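Local coordinates for protein laccase (Botrytis aclada, PDB 4X4K) that probably oxidises phenolic substrates such as hydroquinones with molecular oxygen at its copper centres, in the breakdown and detoxification of lignin products, at residues Gly120-Trp125 and Leu153-Gln158; Ser172-Asp177 and Ser209-Trp214; Glu446-Tyr451 and Ala511-Leu516; His463-His468 and Ala502-Asn507. All coordinates share one frame; numbering follows the deposited sequence.

In the fold
All four contacts are largely buried, yet they do different work. Contacts 1 and 4 meet at the copper cluster: His124 and His466 bind one copper ion between them. Contact 1 is an aromatic packing between two facing beta-sheets, whereas contact 4 pairs neighbouring strands mainly through backbone bonds. Contact 3 pairs strands too, in a different beta-sheet from contact 4; its Phe514 packs on Leu467 of contact 4, and its Glu447-Lys515 end is partly exposed. Contact 2 is a loop against a helix start, carboxylate-held and bordered by sugars. It touches contact 1 through Gln174, which meets Gly120 and Thr121, but shares none of its strands.

Contact 1. Residues Gly120-Trp125 and Leu153-Gln158; sequences GTSIHW and LTYKFQ. With CU (copper (II) ion), chain G.
Trp125 meets Phe157 over one face and Tyr155 at its edge, and these three rings form the apolar centre of the contact. The indole turns its edge to the face of Tyr155 in an offset edge-to-face pair with planes at 72°. Its NE1 comes within 3.3 Å of Tyr155 CD2, and its CZ2 within 3.7 Å of Tyr155 CG. Phe157, oblique to the indole, reaches that face with its CE2, 3.6 Å from Trp125 CD1; a chi1 of 56°, which sets CG between backbone N and carbonyl carbon, sends the ring there. Ile123 CG2 lies against the opposite indole face, while Leu153 CG backs the Tyr155 face turned from the tryptophan. The axes of the two short strand segments run nearly parallel, 9.8 Å apart at their closest and in different sheets, so side chains fill the gap, as in the beta-sandwich of a cupredoxin-like domain. Toward the polar edge, Ile123 N donates to Tyr155 OH (3.0 Å, 154° at the hydrogen), and the hydroxyl is also hydrogen-bonded to Gln144. Nearby, Ser122 OG bonds to Gly138 O. His124 points the other way, and its NE2 binds a copper ion at 2.0 Å, consistent with the type 2 site. Successive residues of strand 123-125 thus serve two chemistries: Trp125 packs toward strand 152-158 and His124 turns to the copper, the packing probably helping to hold the backbone that carries this ligand.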
# COMPACT_ATOMS: atom_id res chain seq x y z
N GLY A 120 7.33 -19.04 0.95
CA GLY A 120 7.17 -18.39 2.24
C GLY A 120 6.04 -17.36 2.16
O GLY A 120 5.48 -17.09 1.11
N THR A 121 5.70 -16.77 3.29
CA THR A 121 4.88 -15.58 3.23
C THR A 121 5.23 -14.66 4.42
O THR A 121 6.06 -15.02 5.27
CB THR A 121 3.37 -15.92 3.10
OG1 THR A 121 2.68 -14.79 2.54
CG2 THR A 121 2.75 -16.35 4.43
N SER A 122 4.64 -13.48 4.46
CA SER A 122 4.92 -12.50 5.52
C SER A 122 3.95 -11.37 5.33
O SER A 122 3.92 -10.76 4.27
CB SER A 122 6.37 -12.02 5.41
OG SER A 122 6.65 -11.00 6.33
N ILE A 123 3.13 -11.10 6.33
CA ILE A 123 2.03 -10.16 6.18
C ILE A 123 2.29 -8.81 6.82
O ILE A 123 2.57 -8.70 8.03
CB ILE A 123 0.72 -10.75 6.73
CG1 ILE A 123 0.55 -12.18 6.16
CG2 ILE A 123 -0.45 -9.84 6.40
CD1 ILE A 123 0.73 -12.31 4.65
N HIS A 124 2.16 -7.77 5.99
CA HIS A 124 2.36 -6.41 6.43
C HIS A 124 1.05 -5.63 6.61
O HIS A 124 0.11 -5.75 5.83
CB HIS A 124 3.31 -5.69 5.47
CG HIS A 124 3.42 -4.23 5.72
ND1 HIS A 124 3.99 -3.71 6.86
CD2 HIS A 124 3.05 -3.17 4.96
CE1 HIS A 124 3.98 -2.39 6.80
NE2 HIS A 124 3.41 -2.04 5.66
N TRP A 125 1.01 -4.83 7.67
CA TRP A 125 -0.15 -4.04 8.04
C TRP A 125 0.19 -2.61 7.62
O TRP A 125 0.91 -1.90 8.31
CB TRP A 125 -0.39 -4.23 9.54
CG TRP A 125 -0.05 -5.69 9.86
CD1 TRP A 125 1.13 -6.18 10.33
CD2 TRP A 125 -0.88 -6.83 9.63
NE1 TRP A 125 1.09 -7.54 10.43
CE2 TRP A 125 -0.14 -7.97 10.01
CE3 TRP A 125 -2.20 -6.99 9.20
CZ2 TRP A 125 -0.66 -9.27 9.94
CZ3 TRP A 125 -2.70 -8.28 9.12
CH2 TRP A 125 -1.94 -9.40 9.49
N LEU A 153 2.69 -17.64 12.19
CA LEU A 153 3.22 -16.49 12.90
C LEU A 153 2.05 -15.68 13.41
O LEU A 153 1.13 -15.35 12.65
CB LEU A 153 4.12 -15.65 11.98
CG LEU A 153 4.63 -14.31 12.55
CD1 LEU A 153 5.33 -14.51 13.88
CD2 LEU A 153 5.56 -13.62 11.56
N THR A 154 2.10 -15.36 14.71
CA THR A 154 1.09 -14.54 15.36
C THR A 154 1.57 -13.10 15.52
O THR A 154 2.45 -12.81 16.32
CB THR A 154 0.70 -15.08 16.75
OG1 THR A 154 0.23 -16.43 16.63
CG2 THR A 154 -0.44 -14.23 17.35
N TYR A 155 0.95 -12.21 14.77
CA TYR A 155 1.33 -10.83 14.77
C TYR A 155 0.54 -10.12 15.84
O TYR A 155 -0.69 -10.24 15.89
CB TYR A 155 1.01 -10.20 13.43
CG TYR A 155 1.85 -10.65 12.27
CD1 TYR A 155 1.51 -11.80 11.53
CD2 TYR A 155 2.95 -9.89 11.86
CE1 TYR A 155 2.28 -12.20 10.45
CE2 TYR A 155 3.72 -10.28 10.77
CZ TYR A 155 3.38 -11.42 10.08
OH TYR A 155 4.17 -11.79 9.03
N LYS A 156 1.25 -9.39 16.69
CA LYS A 156 0.63 -8.62 17.75
C LYS A 156 1.03 -7.16 17.64
O LYS A 156 2.19 -6.83 17.45
CB LYS A 156 1.03 -9.18 19.12
CG LYS A 156 0.71 -10.66 19.35
CD LYS A 156 0.96 -11.08 20.80
CE LYS A 156 0.54 -12.53 21.05
NZ LYS A 156 0.50 -12.94 22.49
N PHE A 157 0.06 -6.28 17.75
CA PHE A 157 0.35 -4.85 17.73
C PHE A 157 -0.87 -4.08 18.14
O PHE A 157 -1.97 -4.57 18.04
CB PHE A 157 0.83 -4.35 16.35
CG PHE A 157 -0.11 -4.64 15.20
CD1 PHE A 157 -1.10 -3.73 14.84
CD2 PHE A 157 0.03 -5.80 14.45
CE1 PHE A 157 -1.95 -3.97 13.77
CE2 PHE A 157 -0.81 -6.05 13.37
CZ PHE A 157 -1.81 -5.14 13.03
N GLN A 158 -0.63 -2.87 18.61
CA GLN A 158 -1.70 -2.01 18.99
C GLN A 158 -1.99 -1.09 17.82
O GLN A 158 -1.06 -0.63 17.17
CB GLN A 158 -1.29 -1.18 20.20
CG GLN A 158 -2.36 -0.19 20.59
CD GLN A 158 -2.18 0.38 21.97
OE1 GLN A 158 -1.08 0.80 22.34
NE2 GLN A 158 -3.28 0.44 22.74
CU CU G . 3.72 -0.35 4.71
O HOH W 1 3.58 1.04 6.83

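Contact 2. Residues Ser172-Asp177 and Ser209-Trp214; sequences SLQYGD and SVFEIW. With NAG (2-acetamido-2-deoxy-beta-D-glucopyranose), chain B; NAG (2-acetamido-2-deoxy-beta-D-glucopyranose), chain C; BMA (beta-D-mannopyranose), chain D.
Asp177 grips the start of helix 210-217 with both carboxylate oxygens. OD1 takes a nearly straight bond from Val210 N (2.8 Å, 175° at the hydrogen) on its syn lone pair, and OD2 accepts a short one from Ser209 OG at 2.5 Å. Arg86 forms a salt bridge to the same OD1, which probably steadies the charge. Close by lies the tight apolar part: Leu173 CB meets Val210 CG1 at 3.5 Å, and Leu173 CD1 rests 3.8 Å from Trp214 CB, the two side chains crossing at about a right angle. The Phe211 ring links this part to the glycan side. Asp177 OD2 lies at its edge, 3.4 Å from Phe211 CD2, while Gln174 CG touches Phe211 CZ at 3.7 Å. One ring face lies under the N-acetylglucosamine of chain C, the other against Val210 CG1. The glycan side is less interlocked: the sugars bring mostly van der Waals contacts, among them Phe211 CB to O4 of the chain C sugar at 3.3 Å, and Glu212, partly exposed, runs beside the mannose. The arrangement is a helix N-terminus with Ser209 at the N-cap position and Asp177 bonded to its first turn, here joining two multicopper-oxidase family regions.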
# COMPACT_ATOMS: atom_id res chain seq x y z
N SER A 172 7.67 -10.89 -1.67
CA SER A 172 7.79 -10.86 -3.12
C SER A 172 6.47 -10.29 -3.69
O SER A 172 5.98 -9.25 -3.23
CB SER A 172 8.11 -12.29 -3.61
OG SER A 172 8.35 -12.32 -4.99
N LEU A 173 5.88 -10.97 -4.66
CA LEU A 173 4.78 -10.38 -5.44
C LEU A 173 3.40 -10.81 -4.99
O LEU A 173 2.38 -10.43 -5.60
CB LEU A 173 4.95 -10.75 -6.91
CG LEU A 173 6.17 -10.18 -7.63
CD1 LEU A 173 6.56 -11.12 -8.77
CD2 LEU A 173 5.89 -8.78 -8.14
N GLN A 174 3.36 -11.60 -3.93
CA GLN A 174 2.11 -12.26 -3.53
C GLN A 174 0.86 -11.41 -3.55
O GLN A 174 -0.13 -11.88 -4.08
CB GLN A 174 2.25 -12.97 -2.20
CG GLN A 174 3.13 -14.19 -2.32
CD GLN A 174 3.45 -14.78 -0.99
OE1 GLN A 174 3.30 -14.11 0.04
NE2 GLN A 174 3.88 -16.04 -0.97
N TYR A 175 0.90 -10.17 -3.06
CA TYR A 175 -0.33 -9.35 -3.03
C TYR A 175 -0.95 -9.16 -4.40
O TYR A 175 -2.16 -8.90 -4.51
CB TYR A 175 -0.18 -8.04 -2.25
CG TYR A 175 0.29 -6.82 -3.01
CD1 TYR A 175 -0.59 -6.08 -3.76
CD2 TYR A 175 1.63 -6.38 -2.91
CE1 TYR A 175 -0.18 -4.96 -4.43
CE2 TYR A 175 2.06 -5.23 -3.59
CZ TYR A 175 1.14 -4.53 -4.36
OH TYR A 175 1.48 -3.40 -5.07
N GLY A 176 -0.13 -9.31 -5.45
CA GLY A 176 -0.61 -9.24 -6.83
C GLY A 176 -1.49 -10.39 -7.25
O GLY A 176 -2.21 -10.27 -8.23
N ASP A 177 -1.44 -11.49 -6.50
CA ASP A 177 -2.33 -12.63 -6.73
C ASP A 177 -3.52 -12.64 -5.78
O ASP A 177 -4.17 -13.67 -5.58
CB ASP A 177 -1.54 -13.93 -6.65
CG ASP A 177 -0.73 -14.18 -7.91
OD1 ASP A 177 -0.99 -13.51 -8.93
OD2 ASP A 177 0.17 -15.05 -7.90
N SER A 209 -1.17 -16.01 -12.64
CA SER A 209 -0.34 -15.63 -11.49
C SER A 209 0.69 -14.59 -11.87
O SER A 209 1.33 -14.68 -12.90
CB SER A 209 0.36 -16.85 -10.91
OG SER A 209 1.13 -16.52 -9.74
N VAL A 210 0.83 -13.58 -11.02
CA VAL A 210 1.85 -12.59 -11.17
C VAL A 210 3.21 -13.33 -11.33
O VAL A 210 4.14 -12.87 -12.00
CB VAL A 210 1.83 -11.66 -9.94
CG1 VAL A 210 2.38 -12.36 -8.71
CG2 VAL A 210 2.60 -10.39 -10.21
N PHE A 211 3.31 -14.51 -10.73
CA PHE A 211 4.58 -15.24 -10.73
C PHE A 211 4.90 -15.86 -12.08
O PHE A 211 6.07 -16.13 -12.35
CB PHE A 211 4.62 -16.28 -9.60
CG PHE A 211 4.64 -15.65 -8.24
CD1 PHE A 211 5.83 -15.12 -7.72
CD2 PHE A 211 3.47 -15.57 -7.46
CE1 PHE A 211 5.84 -14.54 -6.44
CE2 PHE A 211 3.47 -14.99 -6.20
CZ PHE A 211 4.66 -14.47 -5.69
N GLU A 212 3.87 -16.07 -12.91
CA GLU A 212 4.04 -16.55 -14.30
C GLU A 212 4.70 -15.47 -15.15
O GLU A 212 5.51 -15.77 -16.02
CB GLU A 212 2.69 -16.94 -14.92
CG GLU A 212 2.72 -18.17 -15.82
CD GLU A 212 1.42 -18.98 -15.76
OE1 GLU A 212 0.95 -19.25 -14.63
OE2 GLU A 212 0.87 -19.35 -16.83
N ILE A 213 4.39 -14.21 -14.88
CA ILE A 213 4.83 -13.16 -15.75
C ILE A 213 6.02 -12.37 -15.22
O ILE A 213 6.53 -11.49 -15.90
CB ILE A 213 3.67 -12.25 -16.17
CG1 ILE A 213 2.92 -11.71 -14.97
CG2 ILE A 213 2.71 -13.05 -17.04
CD1 ILE A 213 1.51 -11.24 -15.30
N TRP A 214 6.49 -12.72 -14.03
CA TRP A 214 7.60 -12.03 -13.41
C TRP A 214 8.86 -12.10 -14.29
O TRP A 214 9.49 -11.07 -14.53
CB TRP A 214 7.88 -12.61 -12.02
CG TRP A 214 9.25 -12.27 -11.47
CD1 TRP A 214 10.22 -13.15 -11.08
CD2 TRP A 214 9.80 -10.95 -11.24
NE1 TRP A 214 11.34 -12.47 -10.62
CE2 TRP A 214 11.09 -11.12 -10.70
CE3 TRP A 214 9.31 -9.65 -11.44
CZ2 TRP A 214 11.90 -10.04 -10.37
CZ3 TRP A 214 10.13 -8.58 -11.10
CH2 TRP A 214 11.39 -8.78 -10.57
C1 NAG B . 6.74 -19.81 -10.31
C2 NAG B . 5.92 -19.94 -11.59
C3 NAG B . 6.77 -20.51 -12.71
C4 NAG B . 8.08 -19.72 -12.83
C5 NAG B . 8.79 -19.68 -11.47
C6 NAG B . 10.10 -18.93 -11.49
C7 NAG B . 3.56 -20.44 -11.39
C8 NAG B . 2.51 -21.52 -11.27
N2 NAG B . 4.81 -20.85 -11.46
O3 NAG B . 6.01 -20.40 -13.89
O4 NAG B . 8.88 -20.28 -13.85
O5 NAG B . 7.91 -19.04 -10.55
O6 NAG B . 9.81 -17.62 -11.89
O7 NAG B . 3.25 -19.25 -11.43
C1 NAG C . 6.10 -18.72 -5.16
C2 NAG C . 7.44 -18.93 -5.85
C3 NAG C . 7.31 -18.74 -7.35
C4 NAG C . 6.29 -19.71 -7.95
C5 NAG C . 5.01 -19.69 -7.09
C6 NAG C . 4.07 -20.85 -7.39
C7 NAG C . 9.15 -18.37 -4.25
C8 NAG C . 10.19 -17.37 -3.86
N2 NAG C . 8.46 -18.05 -5.32
O3 NAG C . 8.55 -18.89 -7.99
O4 NAG C . 5.96 -19.24 -9.25
O5 NAG C . 5.23 -19.70 -5.68
O6 NAG C . 2.80 -20.24 -7.37
O7 NAG C . 8.94 -19.43 -3.61
C1 BMA D . 8.84 -19.42 -15.00
C2 BMA D . 10.08 -19.73 -15.84
C3 BMA D . 10.06 -18.98 -17.18
C4 BMA D . 8.71 -19.02 -17.90
C5 BMA D . 7.56 -18.69 -16.92
C6 BMA D . 6.15 -18.62 -17.56
O2 BMA D . 10.18 -21.14 -16.02
O3 BMA D . 11.14 -19.40 -18.04
O4 BMA D . 8.78 -18.04 -18.95
O5 BMA D . 7.61 -19.54 -15.75
O6 BMA D . 5.61 -19.84 -18.08

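Contact 3. Residues Glu446-Tyr451 and Ala511-Leu516; sequences EEWVVY and AIAFKL
Lys515 crosses the face of Trp448 at a slant and ends alongside Glu447. Its CB sits over the six-membered ring of Trp448, 4.0 Å from the centroid and 4° off the normal, a CH-pi contact. CG, anti to the backbone N at a chi1 of -158°, passes Trp448 CE2 and comes 3.6 Å from Glu447 O. The extended chain then carries CD onward past the indole, and CE comes to 3.6 Å from Glu447 OE2. NZ ends in a long salt bridge to the same OE2 at a partly exposed corner of the sheet. Trp448 also meets Phe473 edge-to-face.

Behind these side chains the antiparallel strands 448-455 and 509-515 are neighbours at the middle of a six-stranded sheet, one layer of a cupredoxin-like beta-sandwich. Val449 and Phe514 exchange two backbone bonds, as do Tyr451 and Ile512, and Leu516 N donates to Glu447 O at 2.8 Å. Val450 and Ala513 form a non-hydrogen-bonded pair on the Trp448 face, with Val450 CG2 and Ala513 CB 3.9 Å apart.

On the other face Val449 CG1 stands over the centre of the Phe514 ring, 3.4 Å from its centroid, and also touches Leu516 CD1 at 3.8 Å. Tyr451 CB reaches the edge of that ring, and Tyr451 OH is hydrogen-bonded to Glu392. Phe540, from the facing sheet, meets both the Phe514 and Tyr451 rings edge-to-face.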
# COMPACT_ATOMS: atom_id res chain seq x y z
N GLU A 446 18.63 17.70 16.77
CA GLU A 446 17.89 17.54 15.52
C GLU A 446 17.18 16.17 15.40
O GLU A 446 17.77 15.17 14.96
CB GLU A 446 18.80 17.82 14.33
CG GLU A 446 19.13 19.30 14.19
CD GLU A 446 20.11 19.58 13.06
OE1 GLU A 446 20.64 18.61 12.46
OE2 GLU A 446 20.36 20.77 12.78
N GLU A 447 15.90 16.17 15.78
CA GLU A 447 15.12 14.94 15.95
C GLU A 447 14.41 14.49 14.67
O GLU A 447 13.72 13.47 14.67
CB GLU A 447 14.05 15.14 17.03
CG GLU A 447 14.34 16.23 18.04
CD GLU A 447 13.06 16.91 18.49
OE1 GLU A 447 12.57 17.80 17.75
OE2 GLU A 447 12.53 16.54 19.57
N TRP A 448 14.58 15.25 13.58
CA TRP A 448 13.93 14.96 12.33
C TRP A 448 14.92 14.60 11.24
O TRP A 448 16.12 14.91 11.32
CB TRP A 448 13.12 16.16 11.86
CG TRP A 448 11.96 16.49 12.74
CD1 TRP A 448 12.01 17.11 13.95
CD2 TRP A 448 10.58 16.24 12.46
NE1 TRP A 448 10.74 17.26 14.46
CE2 TRP A 448 9.84 16.73 13.57
CE3 TRP A 448 9.89 15.65 11.39
CZ2 TRP A 448 8.44 16.65 13.64
CZ3 TRP A 448 8.49 15.57 11.45
CH2 TRP A 448 7.78 16.07 12.57
N VAL A 449 14.43 13.91 10.23
CA VAL A 449 15.17 13.75 9.00
C VAL A 449 14.30 14.18 7.83
O VAL A 449 13.12 13.86 7.78
CB VAL A 449 15.68 12.30 8.84
CG1 VAL A 449 14.57 11.31 9.06
CG2 VAL A 449 16.32 12.08 7.47
N VAL A 450 14.86 14.95 6.93
CA VAL A 450 14.23 15.10 5.63
C VAL A 450 14.93 14.10 4.72
O VAL A 450 16.15 14.11 4.58
CB VAL A 450 14.36 16.51 5.07
CG1 VAL A 450 13.93 16.52 3.61
CG2 VAL A 450 13.50 17.47 5.88
N TYR A 451 14.13 13.20 4.14
CA TYR A 451 14.64 12.26 3.17
C TYR A 451 14.23 12.77 1.78
O TYR A 451 13.04 12.94 1.45
CB TYR A 451 14.15 10.85 3.48
CG TYR A 451 14.61 9.78 2.53
CD1 TYR A 451 15.90 9.26 2.59
CD2 TYR A 451 13.73 9.24 1.59
CE1 TYR A 451 16.31 8.25 1.73
CE2 TYR A 451 14.12 8.24 0.72
CZ TYR A 451 15.41 7.74 0.78
OH TYR A 451 15.78 6.72 -0.11
N ALA A 511 10.60 14.97 -1.17
CA ALA A 511 11.23 15.26 0.11
C ALA A 511 10.25 15.01 1.23
O ALA A 511 9.25 15.74 1.41
CB ALA A 511 11.72 16.70 0.15
N ILE A 512 10.53 13.97 2.00
CA ILE A 512 9.64 13.59 3.07
C ILE A 512 10.38 13.62 4.40
O ILE A 512 11.45 13.05 4.54
CB ILE A 512 9.02 12.20 2.82
CG1 ILE A 512 10.10 11.17 2.44
CG2 ILE A 512 7.93 12.32 1.77
CD1 ILE A 512 9.65 9.72 2.44
N ALA A 513 9.78 14.27 5.37
CA ALA A 513 10.34 14.37 6.71
C ALA A 513 9.63 13.42 7.67
O ALA A 513 8.42 13.24 7.61
CB ALA A 513 10.20 15.81 7.21
N PHE A 514 10.40 12.81 8.57
CA PHE A 514 9.81 12.12 9.70
C PHE A 514 10.63 12.33 10.96
O PHE A 514 11.82 12.67 10.89
CB PHE A 514 9.61 10.63 9.44
CG PHE A 514 10.81 9.93 8.88
CD1 PHE A 514 11.15 10.06 7.54
CD2 PHE A 514 11.59 9.10 9.68
CE1 PHE A 514 12.25 9.41 7.02
CE2 PHE A 514 12.67 8.43 9.16
CZ PHE A 514 13.01 8.60 7.83
N LYS A 515 9.97 12.11 12.09
CA LYS A 515 10.63 12.22 13.38
C LYS A 515 11.29 10.89 13.75
O LYS A 515 10.80 9.81 13.40
CB LYS A 515 9.62 12.67 14.45
CG LYS A 515 10.29 13.31 15.68
CD LYS A 515 9.30 13.81 16.74
CE LYS A 515 10.04 14.67 17.78
NZ LYS A 515 9.35 14.83 19.10
N LEU A 516 12.42 10.97 14.45
CA LEU A 516 13.08 9.79 15.00
C LEU A 516 12.38 9.41 16.31
O LEU A 516 12.86 9.71 17.42
CB LEU A 516 14.57 10.08 15.23
CG LEU A 516 15.52 10.03 14.03
CD1 LEU A 516 14.90 10.64 12.80
CD2 LEU A 516 16.86 10.73 14.32

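Contact 4. Residues His463-His468 and Ala502-Asn507; sequences HPIHLH and AALPGN. With CU (copper (II) ion), chain G; CU (copper (II) ion), chain E; CU (copper (II) ion), chain F.
The copper-binding His-X-X-His-X-His run of His463 to His468 is held at its start by an antiparallel pairing with the edge strand 501-504, with His463 opposite Leu504 and Ile465 opposite Ala502. Each of these pairs exchanges two backbone bonds; Leu504 N to His463 O is the shortest at 2.6 Å, and Ile465 N reaches Ala502 O at 2.7 Å from above the carbonyl plane. Side chains add a small apolar patch: Ile465 CG1 lies 3.6 Å from Leu504 CB, and Leu504 CD2 lies alongside the histidine ring, 4.0 Å from His463 CD2. With its CG beside the backbone N (chi1 -53°), His463 directs ND1 to one copper ion at 2.0 Å; Cys526 and His531 complete these ligands, consistent with the type 1 site. Further along, His466 points away from the partner strand, and its NE2 binds a second copper shared with His124. His468 NE2 binds a third at 1.9 Å, together with His170 and His525, and its ring face lies near the second copper. Asp137 OD2 is hydrogen-bonded to His468 ND1, which probably helps to orient that ring. This short run thus reaches from the type 1 copper to the trinuclear site, the layout typical of multicopper oxidases.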
# COMPACT_ATOMS: atom_id res chain seq x y z
N HIS A 463 6.55 7.36 -8.99
CA HIS A 463 6.64 6.20 -8.11
C HIS A 463 5.95 6.46 -6.78
O HIS A 463 6.29 7.44 -6.10
CB HIS A 463 8.08 5.81 -7.88
CG HIS A 463 8.86 5.61 -9.13
ND1 HIS A 463 9.08 4.36 -9.68
CD2 HIS A 463 9.50 6.48 -9.95
CE1 HIS A 463 9.82 4.48 -10.77
NE2 HIS A 463 10.07 5.76 -10.96
N PRO A 464 4.98 5.60 -6.40
CA PRO A 464 4.31 5.74 -5.11
C PRO A 464 5.28 5.23 -4.04
O PRO A 464 5.50 4.02 -3.92
CB PRO A 464 3.11 4.81 -5.25
CG PRO A 464 3.56 3.72 -6.19
CD PRO A 464 4.62 4.33 -7.07
N ILE A 465 5.87 6.15 -3.28
CA ILE A 465 6.88 5.84 -2.32
C ILE A 465 6.25 5.62 -0.96
O ILE A 465 5.55 6.50 -0.43
CB ILE A 465 7.97 6.94 -2.26
CG1 ILE A 465 8.69 7.04 -3.63
CG2 ILE A 465 8.95 6.64 -1.15
CD1 ILE A 465 9.45 5.78 -4.05
N HIS A 466 6.50 4.44 -0.41
CA HIS A 466 5.92 4.06 0.86
C HIS A 466 6.97 3.92 1.96
O HIS A 466 7.91 3.17 1.81
CB HIS A 466 5.15 2.75 0.71
CG HIS A 466 4.59 2.25 2.00
ND1 HIS A 466 3.98 3.09 2.91
CD2 HIS A 466 4.59 1.02 2.57
CE1 HIS A 466 3.61 2.40 3.97
NE2 HIS A 466 3.96 1.14 3.79
N LEU A 467 6.78 4.66 3.06
CA LEU A 467 7.61 4.53 4.25
C LEU A 467 6.96 3.70 5.36
O LEU A 467 5.84 3.99 5.80
CB LEU A 467 7.98 5.90 4.83
CG LEU A 467 8.84 5.90 6.11
CD1 LEU A 467 10.19 5.25 5.88
CD2 LEU A 467 8.99 7.29 6.72
N HIS A 468 7.68 2.69 5.83
CA HIS A 468 7.24 1.89 7.00
C HIS A 468 7.60 2.57 8.31
O HIS A 468 8.56 3.36 8.37
CB HIS A 468 7.89 0.51 6.97
CG HIS A 468 7.37 -0.38 5.89
ND1 HIS A 468 6.93 -1.66 6.12
CD2 HIS A 468 7.26 -0.20 4.55
CE1 HIS A 468 6.54 -2.23 5.00
NE2 HIS A 468 6.74 -1.36 4.02
N ALA A 502 3.41 8.53 -0.93
CA ALA A 502 3.43 9.75 -1.73
C ALA A 502 4.29 9.52 -2.95
O ALA A 502 5.29 8.77 -2.90
CB ALA A 502 3.99 10.91 -0.92
N ALA A 503 3.87 10.18 -4.03
CA ALA A 503 4.51 10.02 -5.32
C ALA A 503 5.84 10.70 -5.34
O ALA A 503 5.94 11.86 -4.96
CB ALA A 503 3.63 10.57 -6.44
N LEU A 504 6.87 9.96 -5.75
CA LEU A 504 8.12 10.56 -6.23
C LEU A 504 7.80 10.97 -7.68
O LEU A 504 7.57 10.09 -8.52
CB LEU A 504 9.27 9.55 -6.19
CG LEU A 504 10.42 9.68 -7.17
CD1 LEU A 504 11.15 11.00 -6.96
CD2 LEU A 504 11.39 8.51 -7.00
N PRO A 505 7.73 12.28 -7.96
CA PRO A 505 7.32 12.64 -9.31
C PRO A 505 8.35 12.16 -10.31
O PRO A 505 9.53 12.21 -10.03
CB PRO A 505 7.28 14.17 -9.27
CG PRO A 505 7.02 14.50 -7.85
CD PRO A 505 7.75 13.46 -7.07
N GLY A 506 7.90 11.69 -11.47
CA GLY A 506 8.82 11.26 -12.50
C GLY A 506 9.72 12.41 -12.90
O GLY A 506 9.22 13.53 -13.19
N ASN A 507 11.03 12.13 -12.89
CA ASN A 507 12.10 13.11 -13.19
C ASN A 507 12.26 14.20 -12.12
O ASN A 507 13.09 15.09 -12.25
CB ASN A 507 11.90 13.72 -14.57
CG ASN A 507 12.08 12.70 -15.67
OD1 ASN A 507 13.02 11.89 -15.64
ND2 ASN A 507 11.19 12.73 -16.66
CU CU G . 3.72 -0.35 4.71
CU CU E . 6.19 -1.90 2.24
CU CU F . 8.39 2.66 -8.95
O HOH W 2 4.22 -1.87 1.74
O HOH W 1 3.58 1.04 6.83